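Local structure of malate synthase (3OYZ) at residues A[68-73]-A[113-118]; A[348-353]-A[390-395]. The protein catalyses the magnesium-dependent Claisen condensation of acetyl-CoA with glyoxylate that yields malate in the glyoxylate cycle. One frame throughout, in Å; residues are numbered along the deposited sequence.

Interaction 1. Residues A[68-73]-A[113-118]; sequences EVISEQ and VEHIHG
Ile70 meets His115 and Ile116 together, a small example of one branched side chain serving two neighbouring residues at once. The CG2 methyl of Ile70 rests against His115, 3.8 Å from its CB, as the two side chains slide past each other in opposite directions. The longer arm leads to Ile116: CD1 of Ile70 lies 3.8 Å from CD1 of Ile116, and these two isoleucines cross at about a right angle. With CG1 of Ile70 anti to its carbonyl carbon (chi1 -65°), CG2 is left beside that carbon, where it faces His115 and also brushes Ile116 CG1, while CD1 is left to Ile116. The imidazole of His115 reaches on to the helix backbone, where its CD2 stands 3.5 Å from the carbonyl oxygen of Ile70, obliquely to the ring plane. Glu114 CG, from the same segment, lies over one face of the ring, offset toward the rim.

Further out, Ile70 also packs on Ile81 of strand 80-81, Ile116 on Pro83 and His115 on Ala75. Ser71 turns away from the contact, and its OG is hydrogen-bonded to the carbonyl oxygen of Arg110 in the loop before 113-118, a polar tie beside the apolar one. His117 makes backbone hydrogen bonds to Ile81 and Ala152, so the loop from 113 leads directly into the wall of the TIM barrel, between strands 80-81 and 152-157. No hydrogen bond links the two segments themselves; helix 59-73 is held against the loop that leads into strand 118-121 by aliphatic packing, together with the approach of His115 CD2 to Ile70 O, so the contact rests on shape and not on directional bonds.

Interaction 2. Residues A[348-353]-A[390-395]; sequences DSMEEF and ATYQAA
Helices 343-358 and 389-395 run nearly antiparallel where Met350 faces Tyr392, their local axes 9.9 Å apart at closest approach and at 153° to each other. Tyr392 has the largest share of the buried surface. Its CG lies anti to the backbone N (chi1 173°), which carries the ring across to the other helix, where the Met350 CA sits in the ring plane at its edge. Met350 crosses the tyrosine at about a right angle, CB and CG against CD1 and CE1, and a bend at chi3 (53°) turns the terminal methyl back, bringing Met350 CE to 3.3 Å from Tyr392 CE1. This is a Met-aromatic contact of oblique type, SD of Met350 standing 5.0 Å from the centroid of the Tyr392 ring.

Phe353, one helical turn further on, meets the root of the tyrosine: its CD2 is 3.7 Å from Tyr392 CB. The two rings are near parallel yet slid so far apart that they barely overlap, with centroids 5.9 Å apart, so this is not a full stack. Ala395 closes the other end, its CB 4.2 Å from Met350 CG. Replacing Tyr392 by an alanine would probably open a gap between the helices, leaving the Met350 methyl without its aromatic partner and less restrained.

Trp387 of strand 382-387 borders the contact, touching Phe353 and Ala395. The antiparallel pair joins two helices in the C-terminal part of the chain, against the two-stranded sheet 364-369/382-387. It lies beside the active site: Ala390 touches the bound pyruvate, and helix 389-395 starts just after Asp388, the predicted proton acceptor, whose backbone N is hydrogen-bonded to Thr391 OG1.

Interactions 1 and 2 lie on opposite sides of the chain's centre, their centres 33 Å apart and their nearest atoms about 21 Å apart, and they follow one another in series along the sequence. Interaction 1 belongs to the barrel wall: the Ile70 side chain is about 13 Å from the bound acetyl-CoA, and that of Ile116 about 11 Å from the side chain of glyoxylate-binding Arg84. Interaction 2 lies nearer the chemistry, with the Phe353 side chain about 9 Å from acetyl-CoA and about 4 Å from that of Asp388, the predicted proton acceptor. Both are apolar contacts, but interaction 1 is remote packing on the outer side of the barrel, whereas interaction 2 borders the site.

Interaction 1. Residues A[68-73]-A[113-118]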
ATOM      1  N   GLU A  68      19.136 -23.889 -29.653  1.00 46.56           N
ATOM      2  CA  GLU A  68      19.031 -23.993 -31.136  1.00 47.97           C
ATOM      3  C   GLU A  68      18.480 -22.733 -31.802  1.00 47.69           C
ATOM      4  O   GLU A  68      19.145 -22.173 -32.696  1.00 49.27           O
ATOM      5  CB  GLU A  68      18.143 -25.203 -31.433  1.00 49.23           C
ATOM      6  CG  GLU A  68      18.214 -25.802 -32.847  1.00 57.46           C
ATOM      7  CD  GLU A  68      16.975 -26.622 -33.183  1.00 64.80           C
ATOM      8  OE1 GLU A  68      16.463 -27.445 -32.392  1.00 68.92           O
ATOM      9  OE2 GLU A  68      16.468 -26.435 -34.305  1.00 72.30           O
ATOM     10  N   VAL A  69      17.311 -22.251 -31.354  1.00 44.54           N
ATOM     11  CA  VAL A  69      16.765 -21.021 -31.922  1.00 44.00           C
ATOM     12  C   VAL A  69      17.604 -19.777 -31.729  1.00 43.73           C
ATOM     13  O   VAL A  69      17.799 -18.984 -32.672  1.00 42.56           O
ATOM     14  CB  VAL A  69      15.342 -20.727 -31.469  1.00 44.39           C
ATOM     15  CG1 VAL A  69      14.910 -19.365 -32.014  1.00 43.30           C
ATOM     16  CG2 VAL A  69      14.416 -21.912 -31.820  1.00 47.04           C
ATOM     17  N   ILE A  70      18.137 -19.563 -30.519  1.00 40.14           N
ATOM     18  CA  ILE A  70      18.878 -18.323 -30.313  1.00 39.41           C
ATOM     19  C   ILE A  70      20.220 -18.376 -31.057  1.00 40.65           C
ATOM     20  O   ILE A  70      20.780 -17.351 -31.491  1.00 42.49           O
ATOM     21  CB  ILE A  70      19.160 -18.085 -28.743  1.00 39.35           C
ATOM     22  CG1 ILE A  70      17.829 -17.865 -28.031  1.00 40.69           C
ATOM     23  CG2 ILE A  70      20.067 -16.897 -28.572  1.00 35.98           C
ATOM     24  CD1 ILE A  70      17.951 -17.444 -26.549  1.00 49.78           C
ATOM     25  N   SER A  71      20.778 -19.571 -31.072  1.00 40.88           N
ATOM     26  CA  SER A  71      21.931 -19.867 -31.945  1.00 47.98           C
ATOM     27  C   SER A  71      21.749 -19.319 -33.393  1.00 47.04           C
ATOM     28  O   SER A  71      22.486 -18.445 -33.889  1.00 48.16           O
ATOM     29  CB  SER A  71      22.053 -21.401 -32.014  1.00 45.86           C
ATOM     30  OG  SER A  71      23.423 -21.696 -32.171  1.00 54.74           O
ATOM     31  N   GLU A  72      20.667 -19.766 -34.000  1.00 49.73           N
ATOM     32  CA  GLU A  72      20.362 -19.501 -35.433  1.00 51.54           C
ATOM     33  C   GLU A  72      19.800 -18.115 -35.721  1.00 53.30           C
ATOM     34  O   GLU A  72      20.147 -17.503 -36.750  1.00 53.35           O
ATOM     35  CB  GLU A  72      19.440 -20.595 -35.955  1.00 53.07           C
ATOM     36  CG  GLU A  72      20.103 -21.968 -35.872  1.00 52.89           C
ATOM     37  CD  GLU A  72      19.158 -23.155 -36.039  1.00 55.05           C
ATOM     38  OE1 GLU A  72      17.928 -22.988 -36.015  1.00 56.43           O
ATOM     39  OE2 GLU A  72      19.618 -24.316 -36.177  1.00 56.12           O
ATOM     40  N   GLN A  73      19.019 -17.574 -34.778  1.00 50.61           N
ATOM     41  CA  GLN A  73      18.300 -16.308 -34.991  1.00 48.70           C
ATOM     42  C   GLN A  73      18.550 -15.141 -34.063  1.00 50.60           C
ATOM     43  O   GLN A  73      18.069 -14.028 -34.313  1.00 50.32           O
ATOM     44  CB  GLN A  73      16.798 -16.554 -34.927  1.00 48.94           C
ATOM     45  CG  GLN A  73      16.402 -17.570 -35.951  1.00 47.30           C
ATOM     46  CD  GLN A  73      14.924 -17.697 -36.150  1.00 44.34           C
ATOM     47  OE1 GLN A  73      14.422 -18.758 -35.896  1.00 43.54           O
ATOM     48  NE2 GLN A  73      14.225 -16.647 -36.589  1.00 49.07           N
ATOM     49  N   VAL A 113      24.997 -17.951 -26.270  1.00 43.56           N
ATOM     50  CA  VAL A 113      25.241 -17.039 -25.134  1.00 43.57           C
ATOM     51  C   VAL A 113      25.617 -15.634 -25.545  1.00 44.83           C
ATOM     52  O   VAL A 113      25.249 -14.625 -24.888  1.00 40.63           O
ATOM     53  CB  VAL A 113      26.293 -17.587 -24.123  1.00 44.80           C
ATOM     54  CG1 VAL A 113      27.709 -17.663 -24.731  1.00 44.14           C
ATOM     55  CG2 VAL A 113      26.285 -16.704 -22.848  1.00 48.61           C
ATOM     56  N   GLU A 114      26.302 -15.548 -26.701  1.00 43.02           N
ATOM     57  CA  GLU A 114      26.588 -14.258 -27.275  1.00 42.53           C
ATOM     58  C   GLU A 114      25.343 -13.425 -27.574  1.00 41.13           C
ATOM     59  O   GLU A 114      25.483 -12.211 -27.678  1.00 40.96           O
ATOM     60  CB  GLU A 114      27.508 -14.375 -28.529  1.00 46.19           C
ATOM     61  CG  GLU A 114      27.306 -15.660 -29.307  1.00 50.66           C
ATOM     62  CD  GLU A 114      27.981 -16.883 -28.676  1.00 57.15           C
ATOM     63  OE1 GLU A 114      29.215 -16.959 -28.480  1.00 66.09           O
ATOM     64  OE2 GLU A 114      27.266 -17.844 -28.373  1.00 57.26           O
ATOM     65  N   HIS A 115      24.155 -14.022 -27.702  1.00 40.79           N
ATOM     66  CA  HIS A 115      22.940 -13.241 -27.957  1.00 41.16           C
ATOM     67  C   HIS A 115      21.941 -13.193 -26.757  1.00 42.63           C
ATOM     68  O   HIS A 115      20.771 -12.798 -26.916  1.00 41.32           O
ATOM     69  CB  HIS A 115      22.200 -13.768 -29.213  1.00 42.77           C
ATOM     70  CG  HIS A 115      23.133 -14.062 -30.353  1.00 42.11           C
ATOM     71  ND1 HIS A 115      23.934 -13.104 -30.928  1.00 46.54           N
ATOM     72  CD2 HIS A 115      23.463 -15.233 -30.954  1.00 47.69           C
ATOM     73  CE1 HIS A 115      24.727 -13.660 -31.827  1.00 45.34           C
ATOM     74  NE2 HIS A 115      24.448 -14.950 -31.871  1.00 46.02           N
ATOM     75  N   ILE A 116      22.393 -13.642 -25.588  1.00 39.82           N
ATOM     76  CA  ILE A 116      21.565 -13.688 -24.348  1.00 40.53           C
ATOM     77  C   ILE A 116      22.021 -12.570 -23.403  1.00 37.01           C
ATOM     78  O   ILE A 116      23.182 -12.443 -23.108  1.00 35.25           O
ATOM     79  CB  ILE A 116      21.649 -15.046 -23.657  1.00 40.44           C
ATOM     80  CG1 ILE A 116      20.878 -15.999 -24.572  1.00 42.20           C
ATOM     81  CG2 ILE A 116      20.928 -15.079 -22.280  1.00 44.42           C
ATOM     82  CD1 ILE A 116      20.803 -17.418 -24.112  1.00 39.35           C
ATOM     83  N   HIS A 117      21.119 -11.699 -22.989  1.00 36.31           N
ATOM     84  CA  HIS A 117      21.546 -10.649 -22.096  1.00 36.95           C
ATOM     85  C   HIS A 117      21.391 -11.068 -20.608  1.00 36.32           C
ATOM     86  O   HIS A 117      21.920 -10.339 -19.760  1.00 36.95           O
ATOM     87  CB  HIS A 117      20.669  -9.419 -22.294  1.00 36.70           C
ATOM     88  CG  HIS A 117      21.218  -8.426 -23.280  1.00 42.53           C
ATOM     89  ND1 HIS A 117      21.223  -8.657 -24.644  1.00 44.91           N
ATOM     90  CD2 HIS A 117      21.689  -7.172 -23.107  1.00 45.89           C
ATOM     91  CE1 HIS A 117      21.729  -7.606 -25.266  1.00 48.32           C
ATOM     92  NE2 HIS A 117      22.013  -6.687 -24.355  1.00 52.12           N
ATOM     93  N   GLY A 118      20.579 -12.078 -20.306  1.00 36.65           N
ATOM     94  CA  GLY A 118      20.424 -12.527 -18.893  1.00 33.13           C
ATOM     95  C   GLY A 118      19.313 -13.538 -18.783  1.00 35.83           C
ATOM     96  O   GLY A 118      18.889 -14.151 -19.795  1.00 33.36           O
TER

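Interaction 2. Residues A[348-353]-A[390-395]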
ATOM      1  N   ASP A 348     -14.147 -28.327 -12.806  1.00 59.04           N
ATOM      2  CA  ASP A 348     -14.148 -28.577 -14.246  1.00 61.01           C
ATOM      3  C   ASP A 348     -12.985 -27.842 -14.933  1.00 62.05           C
ATOM      4  O   ASP A 348     -12.241 -28.452 -15.730  1.00 60.49           O
ATOM      5  CB  ASP A 348     -15.473 -28.106 -14.897  1.00 61.49           C
ATOM      6  CG  ASP A 348     -16.675 -29.047 -14.643  1.00 63.37           C
ATOM      7  OD1 ASP A 348     -16.462 -30.165 -14.132  1.00 61.16           O
ATOM      8  OD2 ASP A 348     -17.842 -28.663 -14.933  1.00 62.72           O
ATOM      9  N   SER A 349     -12.840 -26.537 -14.661  1.00 61.20           N
ATOM     10  CA  SER A 349     -11.743 -25.780 -15.286  1.00 61.86           C
ATOM     11  C   SER A 349     -10.387 -26.389 -14.970  1.00 61.94           C
ATOM     12  O   SER A 349      -9.503 -26.418 -15.823  1.00 61.76           O
ATOM     13  CB  SER A 349     -11.755 -24.321 -14.855  1.00 61.28           C
ATOM     14  OG  SER A 349     -13.064 -23.818 -15.020  1.00 61.42           O
ATOM     15  N   MET A 350     -10.264 -26.944 -13.768  1.00 63.13           N
ATOM     16  CA  MET A 350      -9.003 -27.503 -13.293  1.00 64.72           C
ATOM     17  C   MET A 350      -8.619 -28.830 -13.969  1.00 65.90           C
ATOM     18  O   MET A 350      -7.472 -28.997 -14.417  1.00 65.28           O
ATOM     19  CB  MET A 350      -9.022 -27.601 -11.762  1.00 64.97           C
ATOM     20  CG  MET A 350      -8.813 -26.268 -11.007  1.00 63.63           C
ATOM     21  SD  MET A 350      -8.892 -26.407  -9.200  1.00 63.72           S
ATOM     22  CE  MET A 350      -7.699 -27.701  -8.864  1.00 64.79           C
ATOM     23  N   GLU A 351      -9.584 -29.751 -14.039  1.00 67.34           N
ATOM     24  CA  GLU A 351      -9.451 -31.036 -14.762  1.00 68.45           C
ATOM     25  C   GLU A 351      -9.182 -30.857 -16.251  1.00 67.68           C
ATOM     26  O   GLU A 351      -8.210 -31.418 -16.765  1.00 66.52           O
ATOM     27  CB  GLU A 351     -10.645 -31.952 -14.513  1.00 68.22           C
ATOM     28  CG  GLU A 351     -10.611 -32.545 -13.099  1.00 72.68           C
ATOM     29  CD  GLU A 351     -11.959 -33.065 -12.608  1.00 76.89           C
ATOM     30  OE1 GLU A 351     -12.014 -33.593 -11.481  1.00 80.57           O
ATOM     31  OE2 GLU A 351     -12.991 -32.952 -13.305  1.00 77.68           O
ATOM     32  N   GLU A 352      -9.972 -29.997 -16.896  1.00 68.35           N
ATOM     33  CA  GLU A 352      -9.666 -29.530 -18.254  1.00 68.87           C
ATOM     34  C   GLU A 352      -8.228 -29.016 -18.417  1.00 68.90           C
ATOM     35  O   GLU A 352      -7.546 -29.369 -19.386  1.00 69.47           O
ATOM     36  CB  GLU A 352     -10.672 -28.486 -18.777  1.00 69.19           C
ATOM     37  CG  GLU A 352     -10.260 -27.956 -20.170  1.00 70.90           C
ATOM     38  CD  GLU A 352     -11.086 -26.816 -20.775  1.00 73.99           C
ATOM     39  OE1 GLU A 352     -10.583 -26.245 -21.776  1.00 76.61           O
ATOM     40  OE2 GLU A 352     -12.198 -26.475 -20.301  1.00 71.23           O
ATOM     41  N   PHE A 353      -7.745 -28.175 -17.500  1.00 69.16           N
ATOM     42  CA  PHE A 353      -6.364 -27.692 -17.622  1.00 67.93           C
ATOM     43  C   PHE A 353      -5.322 -28.803 -17.419  1.00 68.63           C
ATOM     44  O   PHE A 353      -4.337 -28.870 -18.171  1.00 67.57           O
ATOM     45  CB  PHE A 353      -6.023 -26.493 -16.707  1.00 67.51           C
ATOM     46  CG  PHE A 353      -4.550 -26.232 -16.653  1.00 61.29           C
ATOM     47  CD1 PHE A 353      -3.933 -25.505 -17.664  1.00 58.68           C
ATOM     48  CD2 PHE A 353      -3.771 -26.851 -15.686  1.00 59.88           C
ATOM     49  CE1 PHE A 353      -2.573 -25.314 -17.675  1.00 61.04           C
ATOM     50  CE2 PHE A 353      -2.412 -26.677 -15.671  1.00 55.96           C
ATOM     51  CZ  PHE A 353      -1.803 -25.918 -16.677  1.00 60.08           C
ATOM     52  N   ALA A 390       0.075 -21.990 -12.923  1.00 42.59           N
ATOM     53  CA  ALA A 390      -0.197 -20.933 -11.924  1.00 42.22           C
ATOM     54  C   ALA A 390      -1.708 -20.695 -11.806  1.00 41.14           C
ATOM     55  O   ALA A 390      -2.261 -20.542 -10.724  1.00 37.62           O
ATOM     56  CB  ALA A 390       0.528 -19.650 -12.321  1.00 39.79           C
ATOM     57  N   THR A 391      -2.382 -20.614 -12.947  1.00 40.30           N
ATOM     58  CA  THR A 391      -3.803 -20.352 -12.953  1.00 41.16           C
ATOM     59  C   THR A 391      -4.530 -21.488 -12.234  1.00 40.88           C
ATOM     60  O   THR A 391      -5.504 -21.288 -11.482  1.00 38.62           O
ATOM     61  CB  THR A 391      -4.369 -20.310 -14.416  1.00 43.33           C
ATOM     62  OG1 THR A 391      -3.447 -19.665 -15.288  1.00 43.33           O
ATOM     63  CG2 THR A 391      -5.715 -19.609 -14.475  1.00 42.97           C
ATOM     64  N   TYR A 392      -4.111 -22.702 -12.574  1.00 40.42           N
ATOM     65  CA  TYR A 392      -4.611 -23.855 -11.894  1.00 41.45           C
ATOM     66  C   TYR A 392      -4.399 -23.735 -10.377  1.00 42.13           C
ATOM     67  O   TYR A 392      -5.324 -23.950  -9.582  1.00 40.48           O
ATOM     68  CB  TYR A 392      -3.812 -25.038 -12.461  1.00 42.97           C
ATOM     69  CG  TYR A 392      -4.092 -26.305 -11.739  1.00 48.21           C
ATOM     70  CD1 TYR A 392      -5.285 -26.979 -11.953  1.00 53.98           C
ATOM     71  CD2 TYR A 392      -3.170 -26.854 -10.859  1.00 54.44           C
ATOM     72  CE1 TYR A 392      -5.562 -28.154 -11.309  1.00 56.91           C
ATOM     73  CE2 TYR A 392      -3.457 -28.025 -10.167  1.00 54.35           C
ATOM     74  CZ  TYR A 392      -4.657 -28.669 -10.411  1.00 59.74           C
ATOM     75  OH  TYR A 392      -4.976 -29.851  -9.786  1.00 60.15           O
ATOM     76  N   GLN A 393      -3.159 -23.474  -9.935  1.00 41.03           N
ATOM     77  CA  GLN A 393      -2.893 -23.383  -8.489  1.00 41.49           C
ATOM     78  C   GLN A 393      -3.776 -22.296  -7.852  1.00 40.54           C
ATOM     79  O   GLN A 393      -4.447 -22.501  -6.807  1.00 41.05           O
ATOM     80  CB  GLN A 393      -1.384 -23.056  -8.324  1.00 43.11           C
ATOM     81  CG  GLN A 393      -0.463 -24.200  -8.684  1.00 46.96           C
ATOM     82  CD  GLN A 393      -0.780 -25.449  -7.851  1.00 58.82           C
ATOM     83  OE1 GLN A 393      -1.256 -25.366  -6.708  1.00 57.71           O
ATOM     84  NE2 GLN A 393      -0.550 -26.624  -8.440  1.00 55.85           N
ATOM     85  N   ALA A 394      -3.840 -21.131  -8.502  1.00 38.28           N
ATOM     86  CA  ALA A 394      -4.687 -20.046  -7.961  1.00 39.15           C
ATOM     87  C   ALA A 394      -6.165 -20.346  -7.861  1.00 41.06           C
ATOM     88  O   ALA A 394      -6.835 -19.895  -6.919  1.00 39.92           O
ATOM     89  CB  ALA A 394      -4.492 -18.705  -8.719  1.00 39.90           C
ATOM     90  N   ALA A 395      -6.693 -21.059  -8.863  1.00 43.07           N
ATOM     91  CA  ALA A 395      -8.128 -21.428  -8.868  1.00 45.05           C
ATOM     92  C   ALA A 395      -8.499 -22.353  -7.706  1.00 45.02           C
ATOM     93  O   ALA A 395      -9.654 -22.454  -7.365  1.00 46.78           O
ATOM     94  CB  ALA A 395      -8.518 -22.161 -10.189  1.00 44.16           C
TER